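PDB 3UMV: deoxyribodipyrimidine photo-lyase from Oryza sativa Japonica Group, which uses light to split cyclobutane pyrimidine dimers in UV-damaged DNA back into separate pyrimidines, with one FAD bound per subunit. Local coordinates for residues P20-R25 with D197-E202; L50-A55 with V201-L206; P139-R144 with P335-L340; H374-N379 with M461-C466. One frame throughout, in Å; residues are numbered along the deposited sequence. Where two conformers were deposited one is given.

Contact 1 (P20-R25 with D197-E202)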
loop_
_atom_site.group_PDB
_atom_site.type_symbol
_atom_site.label_atom_id
_atom_site.label_comp_id
_atom_site.label_asym_id
_atom_site.label_seq_id
_atom_site.Cartn_x
_atom_site.Cartn_y
_atom_site.Cartn_z
ATOM N N PRO A 20 20.358 14.310 0.729
ATOM C CA PRO A 20 20.577 13.052 1.450
ATOM C C PRO A 20 20.131 11.816 0.662
ATOM O O PRO A 20 20.554 10.705 0.986
ATOM C CB PRO A 20 19.686 13.202 2.689
ATOM C CG PRO A 20 19.522 14.657 2.867
ATOM C CD PRO A 20 19.497 15.234 1.487
ATOM N N ALA A 21 19.272 11.998 -0.337
ATOM C CA ALA A 21 18.756 10.863 -1.106
ATOM C C ALA A 21 19.773 10.360 -2.128
ATOM O O ALA A 21 20.362 11.145 -2.866
ATOM C CB ALA A 21 17.425 11.225 -1.791
ATOM N N HIS A 22 19.988 9.046 -2.145
ATOM C CA HIS A 22 20.786 8.401 -3.180
ATOM C C HIS A 22 20.220 8.869 -4.528
ATOM O O HIS A 22 19.010 8.867 -4.724
ATOM C CB HIS A 22 20.654 6.878 -3.011
ATOM C CG HIS A 22 21.537 6.065 -3.910
ATOM N ND1 HIS A 22 21.466 6.129 -5.286
ATOM C CD2 HIS A 22 22.479 5.131 -3.628
ATOM C CE1 HIS A 22 22.341 5.291 -5.811
ATOM N NE2 HIS A 22 22.968 4.671 -4.826
ATOM N N PRO A 23 21.086 9.302 -5.457
ATOM C CA PRO A 23 20.589 9.792 -6.751
ATOM C C PRO A 23 19.720 8.791 -7.522
ATOM O O PRO A 23 18.850 9.220 -8.286
ATOM C CB PRO A 23 21.876 10.110 -7.537
ATOM C CG PRO A 23 22.977 9.467 -6.773
ATOM C CD PRO A 23 22.544 9.430 -5.343
ATOM N N SER A 24 19.934 7.491 -7.335
ATOM C CA SER A 24 19.109 6.512 -8.037
ATOM C C SER A 24 17.668 6.551 -7.534
ATOM O O SER A 24 16.756 6.129 -8.241
ATOM C CB SER A 24 19.701 5.102 -7.949
ATOM O OG SER A 24 20.931 5.030 -8.661
ATOM N N ARG A 25 17.453 7.090 -6.333
ATOM C CA ARG A 25 16.090 7.231 -5.803
ATOM C C ARG A 25 15.347 8.433 -6.398
ATOM O O ARG A 25 14.144 8.555 -6.216
ATOM C CB ARG A 25 16.079 7.390 -4.276
ATOM C CG ARG A 25 16.796 6.317 -3.476
ATOM C CD ARG A 25 16.348 6.401 -2.026
ATOM N NE ARG A 25 17.282 5.779 -1.091
ATOM C CZ ARG A 25 17.155 4.532 -0.639
ATOM N NH1 ARG A 25 18.043 4.024 0.232
ATOM N NH2 ARG A 25 16.138 3.797 -1.060
ATOM N N ASP A 197 22.683 -4.192 -0.083
ATOM C CA ASP A 197 23.604 -3.524 0.837
ATOM C C ASP A 197 23.759 -2.028 0.518
ATOM O O ASP A 197 23.977 -1.210 1.408
ATOM C CB ASP A 197 24.972 -4.224 0.855
ATOM C CG ASP A 197 24.933 -5.570 1.558
ATOM O OD1 ASP A 197 23.982 -5.815 2.338
ATOM O OD2 ASP A 197 25.862 -6.380 1.335
ATOM N N GLU A 198 23.606 -1.675 -0.753
ATOM C CA GLU A 198 23.697 -0.288 -1.179
ATOM C C GLU A 198 22.491 0.572 -0.790
ATOM O O GLU A 198 22.630 1.786 -0.611
ATOM C CB GLU A 198 23.927 -0.216 -2.693
ATOM C CG GLU A 198 23.967 1.194 -3.256
ATOM C CD GLU A 198 24.397 1.237 -4.714
ATOM O OE1 GLU A 198 24.499 0.163 -5.345
ATOM O OE2 GLU A 198 24.631 2.352 -5.229
ATOM N N TYR A 199 21.314 -0.043 -0.663
ATOM C CA TYR A 199 20.076 0.715 -0.424
ATOM C C TYR A 199 19.452 0.544 0.958
ATOM O O TYR A 199 18.740 1.440 1.442
ATOM C CB TYR A 199 19.037 0.388 -1.502
ATOM C CG TYR A 199 19.461 0.890 -2.856
ATOM C CD1 TYR A 199 19.332 2.223 -3.181
ATOM C CD2 TYR A 199 20.013 0.031 -3.796
ATOM C CE1 TYR A 199 19.725 2.701 -4.397
ATOM C CE2 TYR A 199 20.412 0.503 -5.040
ATOM C CZ TYR A 199 20.253 1.844 -5.331
ATOM O OH TYR A 199 20.640 2.346 -6.547
ATOM N N LEU A 200 19.713 -0.593 1.597
ATOM C CA LEU A 200 19.202 -0.815 2.943
ATOM C C LEU A 200 20.134 -0.179 3.974
ATOM O O LEU A 200 20.927 -0.861 4.624
ATOM C CB LEU A 200 18.994 -2.299 3.226
ATOM C CG LEU A 200 18.333 -2.619 4.562
ATOM C CD1 LEU A 200 17.055 -1.810 4.752
ATOM C CD2 LEU A 200 18.023 -4.117 4.636
ATOM N N VAL A 201 20.011 1.137 4.098
ATOM C CA VAL A 201 20.902 1.970 4.891
ATOM C C VAL A 201 20.071 2.867 5.798
ATOM O O VAL A 201 18.862 3.009 5.613
ATOM C CB VAL A 201 21.789 2.850 3.980
ATOM C CG1 VAL A 201 22.545 1.984 3.004
ATOM C CG2 VAL A 201 20.950 3.867 3.222
ATOM N N GLU A 202 20.712 3.472 6.787
ATOM C CA GLU A 202 19.993 4.325 7.720
ATOM C C GLU A 202 19.565 5.626 7.063
ATOM O O GLU A 202 20.112 6.028 6.031
ATOM C CB GLU A 202 20.851 4.612 8.966
ATOM C CG GLU A 202 20.500 3.718 10.178
ATOM C CD GLU A 202 19.073 3.929 10.697
ATOM O OE1 GLU A 202 18.633 3.154 11.585
ATOM O OE2 GLU A 202 18.389 4.873 10.224
HETATM O O HOH W 1 20.856 4.689 -0.349
#

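Contact 2 (L50-A55 with V201-L206)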
loop_
_atom_site.group_PDB
_atom_site.type_symbol
_atom_site.label_atom_id
_atom_site.label_comp_id
_atom_site.label_asym_id
_atom_site.label_seq_id
_atom_site.Cartn_x
_atom_site.Cartn_y
_atom_site.Cartn_z
ATOM N N LEU A 50 6.659 11.966 8.399
ATOM C CA LEU A 50 7.791 12.892 8.361
ATOM C C LEU A 50 9.119 12.156 8.564
ATOM O O LEU A 50 10.138 12.570 8.022
ATOM C CB LEU A 50 7.624 14.000 9.395
ATOM C CG LEU A 50 6.311 14.767 9.265
ATOM C CD1 LEU A 50 6.144 15.768 10.409
ATOM C CD2 LEU A 50 6.251 15.454 7.902
ATOM N N ALA A 51 9.113 11.056 9.318
ATOM C CA ALA A 51 10.351 10.335 9.565
ATOM C C ALA A 51 10.644 9.369 8.430
ATOM O O ALA A 51 9.729 8.904 7.748
ATOM C CB ALA A 51 10.295 9.584 10.896
ATOM N N ASP A 52 11.919 9.066 8.230
ATOM C CA ASP A 52 12.305 8.004 7.294
ATOM C C ASP A 52 11.649 8.165 5.912
ATOM O O ASP A 52 11.206 7.183 5.297
ATOM C CB ASP A 52 11.911 6.642 7.870
ATOM C CG ASP A 52 12.545 6.374 9.219
ATOM O OD1 ASP A 52 11.910 5.691 10.052
ATOM O OD2 ASP A 52 13.680 6.849 9.446
ATOM N N ASN A 53 11.630 9.393 5.410
ATOM C CA ASN A 53 10.931 9.691 4.171
ATOM C C ASN A 53 11.898 10.319 3.159
ATOM O O ASN A 53 12.234 11.490 3.265
ATOM C CB ASN A 53 9.747 10.619 4.472
ATOM C CG ASN A 53 8.921 10.929 3.238
ATOM O OD1 ASN A 53 9.444 10.966 2.131
ATOM N ND2 ASN A 53 7.625 11.147 3.428
ATOM N N TRP A 54 12.350 9.537 2.180
ATOM C CA TRP A 54 13.361 10.045 1.245
ATOM C C TRP A 54 12.889 11.228 0.420
ATOM O O TRP A 54 13.703 12.047 0.013
ATOM C CB TRP A 54 13.900 8.958 0.312
ATOM C CG TRP A 54 14.753 7.918 0.992
ATOM C CD1 TRP A 54 14.503 6.575 1.065
ATOM C CD2 TRP A 54 15.986 8.135 1.690
ATOM N NE1 TRP A 54 15.503 5.943 1.764
ATOM C CE2 TRP A 54 16.415 6.878 2.178
ATOM C CE3 TRP A 54 16.753 9.269 1.974
ATOM C CZ2 TRP A 54 17.602 6.721 2.907
ATOM C CZ3 TRP A 54 17.931 9.114 2.714
ATOM C CH2 TRP A 54 18.339 7.845 3.161
ATOM N N ALA A 55 11.586 11.319 0.169
ATOM C CA ALA A 55 11.080 12.403 -0.659
ATOM C C ALA A 55 11.176 13.707 0.125
ATOM O O ALA A 55 11.628 14.719 -0.397
ATOM C CB ALA A 55 9.654 12.127 -1.096
ATOM N N VAL A 201 20.011 1.137 4.098
ATOM C CA VAL A 201 20.902 1.970 4.891
ATOM C C VAL A 201 20.071 2.867 5.798
ATOM O O VAL A 201 18.862 3.009 5.613
ATOM C CB VAL A 201 21.789 2.850 3.980
ATOM C CG1 VAL A 201 22.545 1.984 3.004
ATOM C CG2 VAL A 201 20.950 3.867 3.222
ATOM N N GLU A 202 20.712 3.472 6.787
ATOM C CA GLU A 202 19.993 4.325 7.720
ATOM C C GLU A 202 19.565 5.626 7.063
ATOM O O GLU A 202 20.112 6.028 6.031
ATOM C CB GLU A 202 20.851 4.612 8.966
ATOM C CG GLU A 202 20.500 3.718 10.178
ATOM C CD GLU A 202 19.073 3.929 10.697
ATOM O OE1 GLU A 202 18.633 3.154 11.585
ATOM O OE2 GLU A 202 18.389 4.873 10.224
ATOM N N PHE A 203 18.594 6.282 7.687
ATOM C CA PHE A 203 18.112 7.591 7.258
ATOM C C PHE A 203 18.785 8.700 8.065
ATOM O O PHE A 203 18.853 8.621 9.291
ATOM C CB PHE A 203 16.614 7.707 7.534
ATOM C CG PHE A 203 15.740 6.885 6.621
ATOM C CD1 PHE A 203 15.437 5.564 6.920
ATOM C CD2 PHE A 203 15.192 7.456 5.480
ATOM C CE1 PHE A 203 14.605 4.819 6.084
ATOM C CE2 PHE A 203 14.374 6.722 4.637
ATOM C CZ PHE A 203 14.070 5.400 4.937
ATOM N N PRO A 204 19.248 9.761 7.389
ATOM C CA PRO A 204 19.753 10.908 8.150
ATOM C C PRO A 204 18.578 11.730 8.671
ATOM O O PRO A 204 17.434 11.476 8.287
ATOM C CB PRO A 204 20.524 11.705 7.097
ATOM C CG PRO A 204 19.810 11.413 5.816
ATOM C CD PRO A 204 19.280 9.991 5.934
ATOM N N GLU A 205 18.860 12.696 9.539
ATOM C CA GLU A 205 17.844 13.634 9.995
ATOM C C GLU A 205 17.642 14.706 8.932
ATOM O O GLU A 205 18.535 14.959 8.114
ATOM C CB GLU A 205 18.267 14.295 11.314
ATOM C CG GLU A 205 18.317 13.359 12.509
ATOM C CD GLU A 205 16.943 12.882 12.939
ATOM O OE1 GLU A 205 16.863 11.825 13.604
ATOM O OE2 GLU A 205 15.944 13.562 12.619
ATOM N N LEU A 206 16.473 15.336 8.952
ATOM C CA LEU A 206 16.189 16.449 8.052
ATOM C C LEU A 206 17.208 17.564 8.219
ATOM O O LEU A 206 17.440 18.034 9.334
ATOM C CB LEU A 206 14.791 17.016 8.305
ATOM C CG LEU A 206 13.817 16.935 7.127
ATOM C CD1 LEU A 206 13.590 15.493 6.749
ATOM C CD2 LEU A 206 12.498 17.611 7.466
#

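Contact 3 (P139-R144 with P335-L340)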
loop_
_atom_site.group_PDB
_atom_site.type_symbol
_atom_site.label_atom_id
_atom_site.label_comp_id
_atom_site.label_asym_id
_atom_site.label_seq_id
_atom_site.Cartn_x
_atom_site.Cartn_y
_atom_site.Cartn_z
ATOM N N PRO A 139 2.863 3.395 -8.313
ATOM C CA PRO A 139 2.621 2.928 -9.680
ATOM C C PRO A 139 1.137 2.887 -10.045
ATOM O O PRO A 139 0.788 2.545 -11.181
ATOM C CB PRO A 139 3.180 1.493 -9.654
ATOM C CG PRO A 139 2.965 1.039 -8.238
ATOM C CD PRO A 139 3.162 2.283 -7.385
ATOM N N LEU A 140 0.257 3.197 -9.103
ATOM C CA LEU A 140 -1.173 3.059 -9.390
ATOM C C LEU A 140 -1.602 4.107 -10.422
ATOM O O LEU A 140 -1.198 5.273 -10.343
ATOM C CB LEU A 140 -1.993 3.211 -8.118
ATOM C CG LEU A 140 -1.731 2.099 -7.091
ATOM C CD1 LEU A 140 -2.766 2.213 -5.991
ATOM C CD2 LEU A 140 -1.767 0.694 -7.748
ATOM N N ARG A 141 -2.439 3.714 -11.375
ATOM C CA ARG A 141 -2.738 4.613 -12.474
ATOM C C ARG A 141 -3.379 5.955 -12.076
ATOM O O ARG A 141 -3.032 6.976 -12.663
ATOM C CB ARG A 141 -3.478 3.915 -13.634
ATOM C CG ARG A 141 -4.985 3.769 -13.486
ATOM C CD ARG A 141 -5.581 3.042 -14.701
ATOM N NE ARG A 141 -4.944 1.747 -14.945
ATOM C CZ ARG A 141 -5.411 0.580 -14.494
ATOM N NH1 ARG A 141 -6.536 0.529 -13.781
ATOM N NH2 ARG A 141 -4.759 -0.546 -14.767
ATOM N N PRO A 142 -4.298 5.981 -11.083
ATOM C CA PRO A 142 -4.845 7.324 -10.827
ATOM C C PRO A 142 -3.825 8.301 -10.247
ATOM O O PRO A 142 -3.952 9.522 -10.444
ATOM C CB PRO A 142 -6.001 7.081 -9.844
ATOM C CG PRO A 142 -5.881 5.672 -9.402
ATOM C CD PRO A 142 -5.034 4.916 -10.373
ATOM N N VAL A 143 -2.833 7.776 -9.536
ATOM C CA VAL A 143 -1.789 8.619 -8.967
ATOM C C VAL A 143 -0.811 9.108 -10.035
ATOM O O VAL A 143 -0.491 10.294 -10.098
ATOM C CB VAL A 143 -1.022 7.877 -7.882
ATOM C CG1 VAL A 143 0.071 8.769 -7.341
ATOM C CG2 VAL A 143 -1.982 7.426 -6.790
ATOM N N ARG A 144 -0.325 8.174 -10.853
ATOM C CA ARG A 144 0.531 8.491 -11.984
ATOM C C ARG A 144 -0.136 9.505 -12.904
ATOM O O ARG A 144 0.520 10.422 -13.374
ATOM C CB ARG A 144 0.899 7.227 -12.789
ATOM C CG ARG A 144 1.736 6.216 -12.042
ATOM C CD ARG A 144 2.195 5.072 -12.958
ATOM N NE ARG A 144 3.216 5.481 -13.929
ATOM C CZ ARG A 144 3.937 4.620 -14.649
ATOM N NH1 ARG A 144 3.746 3.324 -14.517
ATOM N NH2 ARG A 144 4.847 5.050 -15.510
ATOM N N PRO A 335 0.890 -1.880 -17.340
ATOM C CA PRO A 335 -0.225 -0.924 -17.249
ATOM C C PRO A 335 -1.567 -1.587 -16.976
ATOM O O PRO A 335 -2.428 -0.957 -16.376
ATOM C CB PRO A 335 -0.248 -0.276 -18.641
ATOM C CG PRO A 335 1.126 -0.397 -19.133
ATOM C CD PRO A 335 1.613 -1.739 -18.616
ATOM N N GLN A 336 -1.737 -2.827 -17.413
ATOM C CA GLN A 336 -2.976 -3.566 -17.204
ATOM C C GLN A 336 -2.858 -4.527 -16.022
ATOM O O GLN A 336 -3.141 -5.734 -16.128
ATOM C CB GLN A 336 -3.387 -4.295 -18.489
ATOM C CG GLN A 336 -3.835 -3.331 -19.578
ATOM C CD GLN A 336 -4.023 -4.014 -20.922
ATOM O OE1 GLN A 336 -5.144 -4.319 -21.328
ATOM N NE2 GLN A 336 -2.919 -4.269 -21.611
ATOM N N TYR A 337 -2.470 -3.971 -14.881
ATOM C CA TYR A 337 -2.128 -4.778 -13.715
ATOM C C TYR A 337 -3.351 -5.296 -12.970
ATOM O O TYR A 337 -3.220 -6.115 -12.066
ATOM C CB TYR A 337 -1.218 -3.989 -12.763
ATOM C CG TYR A 337 -1.784 -2.649 -12.341
ATOM C CD1 TYR A 337 -2.861 -2.575 -11.452
ATOM C CD2 TYR A 337 -1.253 -1.470 -12.836
ATOM C CE1 TYR A 337 -3.391 -1.349 -11.069
ATOM C CE2 TYR A 337 -1.774 -0.233 -12.458
ATOM C CZ TYR A 337 -2.836 -0.182 -11.586
ATOM O OH TYR A 337 -3.327 1.040 -11.218
ATOM N N ASP A 338 -4.541 -4.839 -13.364
ATOM C CA ASP A 338 -5.778 -5.237 -12.697
ATOM C C ASP A 338 -6.741 -5.940 -13.651
ATOM O O ASP A 338 -7.955 -5.886 -13.462
ATOM C CB ASP A 338 -6.485 -4.002 -12.105
ATOM C CG ASP A 338 -6.801 -2.938 -13.162
ATOM O OD1 ASP A 338 -7.642 -2.057 -12.885
ATOM O OD2 ASP A 338 -6.225 -2.984 -14.273
ATOM N N SER A 339 -6.192 -6.597 -14.672
ATOM C CA SER A 339 -7.006 -7.234 -15.704
ATOM C C SER A 339 -6.321 -8.508 -16.198
ATOM O O SER A 339 -5.100 -8.651 -16.078
ATOM C CB SER A 339 -7.224 -6.261 -16.868
ATOM O OG SER A 339 -8.380 -6.601 -17.610
ATOM N N LEU A 340 -7.101 -9.433 -16.749
ATOM C CA LEU A 340 -6.544 -10.708 -17.201
ATOM C C LEU A 340 -5.459 -10.464 -18.238
ATOM O O LEU A 340 -4.518 -11.241 -18.364
ATOM C CB LEU A 340 -7.644 -11.606 -17.780
ATOM C CG LEU A 340 -7.204 -12.946 -18.369
ATOM C CD1 LEU A 340 -6.519 -13.802 -17.305
ATOM C CD2 LEU A 340 -8.408 -13.698 -18.964
HETATM O O HOH W 2 -2.358 1.762 -16.199
#

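Contact 4 (H374-N379 with M461-C466)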
loop_
_atom_site.group_PDB
_atom_site.type_symbol
_atom_site.label_atom_id
_atom_site.label_comp_id
_atom_site.label_asym_id
_atom_site.label_seq_id
_atom_site.Cartn_x
_atom_site.Cartn_y
_atom_site.Cartn_z
ATOM N N HIS A 374 -21.916 -22.050 0.327
ATOM C CA HIS A 374 -21.959 -23.358 0.972
ATOM C C HIS A 374 -20.702 -23.635 1.801
ATOM O O HIS A 374 -20.658 -24.602 2.555
ATOM C CB HIS A 374 -22.070 -24.450 -0.089
ATOM C CG HIS A 374 -20.835 -24.593 -0.923
ATOM N ND1 HIS A 374 -20.537 -23.732 -1.957
ATOM C CD2 HIS A 374 -19.806 -25.472 -0.855
ATOM C CE1 HIS A 374 -19.388 -24.087 -2.506
ATOM N NE2 HIS A 374 -18.926 -25.142 -1.860
ATOM N N ASP A 375 -19.682 -22.800 1.644
ATOM C CA ASP A 375 -18.360 -23.045 2.247
ATOM C C ASP A 375 -18.146 -22.194 3.502
ATOM O O ASP A 375 -17.934 -20.988 3.402
ATOM C CB ASP A 375 -17.286 -22.742 1.194
ATOM C CG ASP A 375 -15.856 -22.982 1.695
ATOM O OD1 ASP A 375 -14.936 -23.096 0.847
ATOM O OD2 ASP A 375 -15.641 -23.079 2.916
ATOM N N PRO A 376 -18.209 -22.809 4.699
ATOM C CA PRO A 376 -18.125 -21.996 5.912
ATOM C C PRO A 376 -16.736 -21.407 6.140
ATOM O O PRO A 376 -16.634 -20.376 6.786
ATOM C CB PRO A 376 -18.474 -22.986 7.027
ATOM C CG PRO A 376 -18.107 -24.306 6.472
ATOM C CD PRO A 376 -18.415 -24.236 5.007
ATOM N N LEU A 377 -15.705 -22.064 5.625
ATOM C CA LEU A 377 -14.348 -21.541 5.698
ATOM C C LEU A 377 -14.233 -20.268 4.837
ATOM O O LEU A 377 -13.693 -19.261 5.282
ATOM C CB LEU A 377 -13.335 -22.594 5.267
ATOM C CG LEU A 377 -11.881 -22.105 5.253
ATOM C CD1 LEU A 377 -11.468 -21.529 6.619
ATOM C CD2 LEU A 377 -10.953 -23.228 4.834
ATOM N N TRP A 378 -14.792 -20.305 3.631
ATOM C CA TRP A 378 -14.772 -19.133 2.765
ATOM C C TRP A 378 -15.589 -18.009 3.384
ATOM O O TRP A 378 -15.142 -16.867 3.459
ATOM C CB TRP A 378 -15.286 -19.461 1.363
ATOM C CG TRP A 378 -14.993 -18.320 0.435
ATOM C CD1 TRP A 378 -13.869 -18.167 -0.332
ATOM C CD2 TRP A 378 -15.779 -17.130 0.247
ATOM N NE1 TRP A 378 -13.920 -16.976 -1.007
ATOM C CE2 TRP A 378 -15.083 -16.319 -0.684
ATOM C CE3 TRP A 378 -17.014 -16.681 0.750
ATOM C CZ2 TRP A 378 -15.562 -15.071 -1.099
ATOM C CZ3 TRP A 378 -17.500 -15.452 0.322
ATOM C CH2 TRP A 378 -16.773 -14.662 -0.601
ATOM N N ASN A 379 -16.791 -18.341 3.849
ATOM C CA ASN A 379 -17.613 -17.346 4.509
ATOM C C ASN A 379 -16.876 -16.652 5.643
ATOM O O ASN A 379 -16.996 -15.437 5.798
ATOM C CB ASN A 379 -18.903 -17.976 5.059
ATOM C CG ASN A 379 -19.855 -18.442 3.978
ATOM O OD1 ASN A 379 -20.770 -19.224 4.258
ATOM N ND2 ASN A 379 -19.662 -17.981 2.749
ATOM N N MET A 461 -6.468 -24.593 -4.511
ATOM C CA MET A 461 -6.475 -24.799 -3.068
ATOM C C MET A 461 -7.879 -25.243 -2.700
ATOM O O MET A 461 -8.849 -24.844 -3.350
ATOM C CB MET A 461 -6.133 -23.507 -2.325
ATOM C CG MET A 461 -4.691 -22.992 -2.495
ATOM S SD MET A 461 -4.487 -21.337 -1.758
ATOM C CE MET A 461 -4.367 -21.743 -0.011
ATOM N N ASN A 462 -8.012 -26.081 -1.676
ATOM C CA ASN A 462 -9.352 -26.500 -1.273
ATOM C C ASN A 462 -9.509 -26.633 0.229
ATOM O O ASN A 462 -8.527 -26.519 0.977
ATOM C CB ASN A 462 -9.828 -27.762 -2.018
ATOM C CG ASN A 462 -8.948 -28.982 -1.759
ATOM O OD1 ASN A 462 -8.042 -28.957 -0.917
ATOM N ND2 ASN A 462 -9.229 -30.067 -2.481
ATOM N N TYR A 463 -10.758 -26.824 0.649
ATOM C CA TYR A 463 -11.134 -26.913 2.051
ATOM C C TYR A 463 -10.323 -28.018 2.708
ATOM O O TYR A 463 -9.705 -27.807 3.750
ATOM C CB TYR A 463 -12.631 -27.229 2.146
ATOM C CG TYR A 463 -13.262 -27.098 3.518
ATOM C CD1 TYR A 463 -13.168 -28.124 4.453
ATOM C CD2 TYR A 463 -14.002 -25.969 3.859
ATOM C CE1 TYR A 463 -13.766 -28.013 5.707
ATOM C CE2 TYR A 463 -14.603 -25.850 5.102
ATOM C CZ TYR A 463 -14.481 -26.874 6.024
ATOM O OH TYR A 463 -15.079 -26.756 7.263
ATOM N N ALA A 464 -10.318 -29.193 2.082
ATOM C CA ALA A 464 -9.586 -30.336 2.625
ATOM C C ALA A 464 -8.110 -30.010 2.841
ATOM O O ALA A 464 -7.499 -30.463 3.807
ATOM C CB ALA A 464 -9.745 -31.555 1.724
ATOM N N GLY A 465 -7.540 -29.223 1.934
ATOM C CA GLY A 465 -6.142 -28.840 2.031
ATOM C C GLY A 465 -5.894 -27.956 3.233
ATOM O O GLY A 465 -4.846 -28.043 3.880
ATOM N N CYS A 466 -6.862 -27.098 3.535
ATOM C CA CYS A 466 -6.764 -26.237 4.706
ATOM C C CYS A 466 -6.896 -27.034 5.993
ATOM O O CYS A 466 -6.175 -26.776 6.956
ATOM C CB CYS A 466 -7.819 -25.137 4.661
ATOM S SG CYS A 466 -7.529 -23.941 3.330
#

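Contact 1 (P20-R25 with D197-E202)
His22 and Tyr199 meet obliquely, their ring planes turned 40° from each other. Tyr199 CE1 sits over the centre of one face of the His22 ring, with CD2 of His22 3.8 Å from it. CB of His22 points toward residues 197-202, and CG is anti to the backbone N. Both ring nitrogens are held. ND1 accepts in the ring plane from Ser24 N, and NE2 donates to Glu198 OE2 at 2.9 Å. This His-carboxylate hydrogen bond is fairly straight at 164° but reaches the extended Glu198 from above its carboxylate plane. The two bonds fix the ring's rotation, consistent with a proton on NE2 and a bare ND1.

Arg25 runs past Tyr199 in the opposite direction. Its guanidinium stands nearly upright to the phenol ring, planes 80° apart, with Tyr199 CD1 over one face. NH1 donates to Tyr199 O at 2.9 Å, on a carbonyl lone pair, just before an inverse gamma turn centred on Leu200. NH2 hydrogen-bonds Val171 O.

The contact joins the lead-in to strand 26-28, at the sheet's edge, to the end of helix 196-199. Helix 174-177 touches Ser24 and Tyr199, and helix 295-305 packs on Arg25 and Leu200.

Contact 2 (L50-A55 with V201-L206)
Phe203 is the side chain that fills this contact. Its CB points toward residues 50-55 and lies 3.6 Å from Asp52 OD2. CG is anti to the carbonyl carbon and has Asp52 OD2 and CA nearby. Asp52 CB and OD2 lie over one face of the ring, CB nearest CE1, and OD2 nearest CD1 at 3.3 Å. CD2 lies between Asp52 CA and the Trp54 indole, and CE2 reaches over the five-membered ring of Trp54. At the tip, Phe203 CZ comes 3.4 Å from Asp52 O. It also faces Trp54 NE1.

The ring is thus sandwiched. Trp54 covers one face of Phe203 as an offset stack, the five-membered ring and the phenyl ring having centroids 4.4 Å apart and planes at 27°. Asp52 covers the opposite face. Its CB makes a CH-pi contact almost on the ring normal. The polar ends have partners outside the pair: Asp52 OD1 forms a salt bridge with Arg297, and Trp54 NE1 donates to Gln296. Arg297 also pairs with Glu202, so one arginine probably offsets both nearby acids.

Further along the indole, Trp54 CZ3 touches Pro204 CD at 3.6 Å. Phe203 N donates to Glu202 OE2 on its anti lone pair.

The contact lays the loop after helix 196-199 on the N-terminal alpha/beta domain, at the start of helix 54-66, where Asn53 is the N-cap. Leu57 of that helix touches Phe203, helix 295-305 supplies Gln296 and Arg297, and Val166 of strand 162-166 packs on Trp54.

Contact 3 (P139-R144 with P335-L340)
This contact joins the N-terminal alpha/beta domain of the photolyase to its helical, FAD-binding part. It pairs the first turn of helix 141-157 with a type I beta turn, Gln336 to Ser339, in the loop after helix 310-333. Arg141 and Tyr337 are the centre of it. The guanidinium lies flat on the phenol ring, planes only 8° apart. This is an off-centre cation-pi stack, with NH2 over the ring rim and Tyr337 OH beneath the guanidinium centre.

Arg141 gets there by a crowded chi1 of 83° and a bend at chi3. Asp338 then grips it end-on, Arg141 NH1 to Asp338 OD1 at 3.0 Å and NH2 to OD2 at 2.9 Å. Both carboxylate oxygens are met from above their plane. Arg141 NH2 also donates to Pro335 O at 2.9 Å, so it serves two acceptors. The flat stack and these bonds together fix the cation.

Leu140 CD2 also touches the ring, 4.1 Å from Tyr337 CZ, and Tyr434 of helix 431-442 meets the Tyr337 ring edge-to-face. Tyr337 OH accepts from Arg141 N at 2.8 Å, nearly straight at 170°; this is the backbone N-H of the first helical residue. A water joins Arg141 NE, 2.9 Å away, to Pro335 O, 2.7 Å away.

Contact 4 (H374-N379 with M461-C466)
Three side chains carry this contact with CG anti to the backbone N: Asp375 (chi1 -179°), Leu377 (177°) and Tyr463 (-169°). For Tyr463 this swings the ring across to the start of helix 376-388. For Asp375 it folds the carboxylate back over the helix end.

Asp375 is the N-cap. Its OD2 accepts from Trp378 N at 3.0 Å and weakly from Leu377 N. The Trp378 N-H reaches OD2 from well above the carboxylate plane. The same Asp375 OD2 lies at the edge of the Tyr463 ring, 3.5 Å from CD2 and near the ring plane. OD1 is hydrogen-bonded to Tyr398 OH, so both oxygens have polar partners.

Leu377 CB meets Tyr463 CE2 at 3.5 Å. Leu377 CD2 reaches on to Cys466 CB at 3.7 Å, with SG nearby. Pro376 CG touches the ring end, 4.0 Å from Tyr463 OH, and the two side chains cross at about a right angle. No hydrogen bond joins the two segments. On the second helix, Asn462 OD1 caps Gly465 N at 2.9 Å.

Trp378, predicted to carry electrons as a tryptophanyl radical, turns away from Tyr463. It meets Trp399 and Trp406, the other predicted members of the relay. The contact lies beside this tryptophan group, with Asp375 touching Trp406, and joins the N-terminal ends of helices 376-388 and 463-469. Helix 393-405 packs on Leu377 and Cys466, and helix 472-489 covers Pro376, Leu377 and Tyr463.

From the N terminus, residues 20-25 meet residues 197-202, so contact 1 closes a long loop holding most of the alpha/beta domain. Contact 2 opens at 50-55 and ends on the overlapping segment 201-206, sharing Val201 and Glu202. The two touch directly: Arg25 CZ lies 3.2 Å from Trp54 NE1, and Pro20 packs on Pro204. Contact 3 opens inside both loops, at 139-144, and closes beyond them at 335-340. It crosses both and ties the alpha/beta domain to the helical part. Contact 4 follows in series and joins helices within the latter. Its centre is about 44 Å from those of contacts 1 and 2, across the chain's centre.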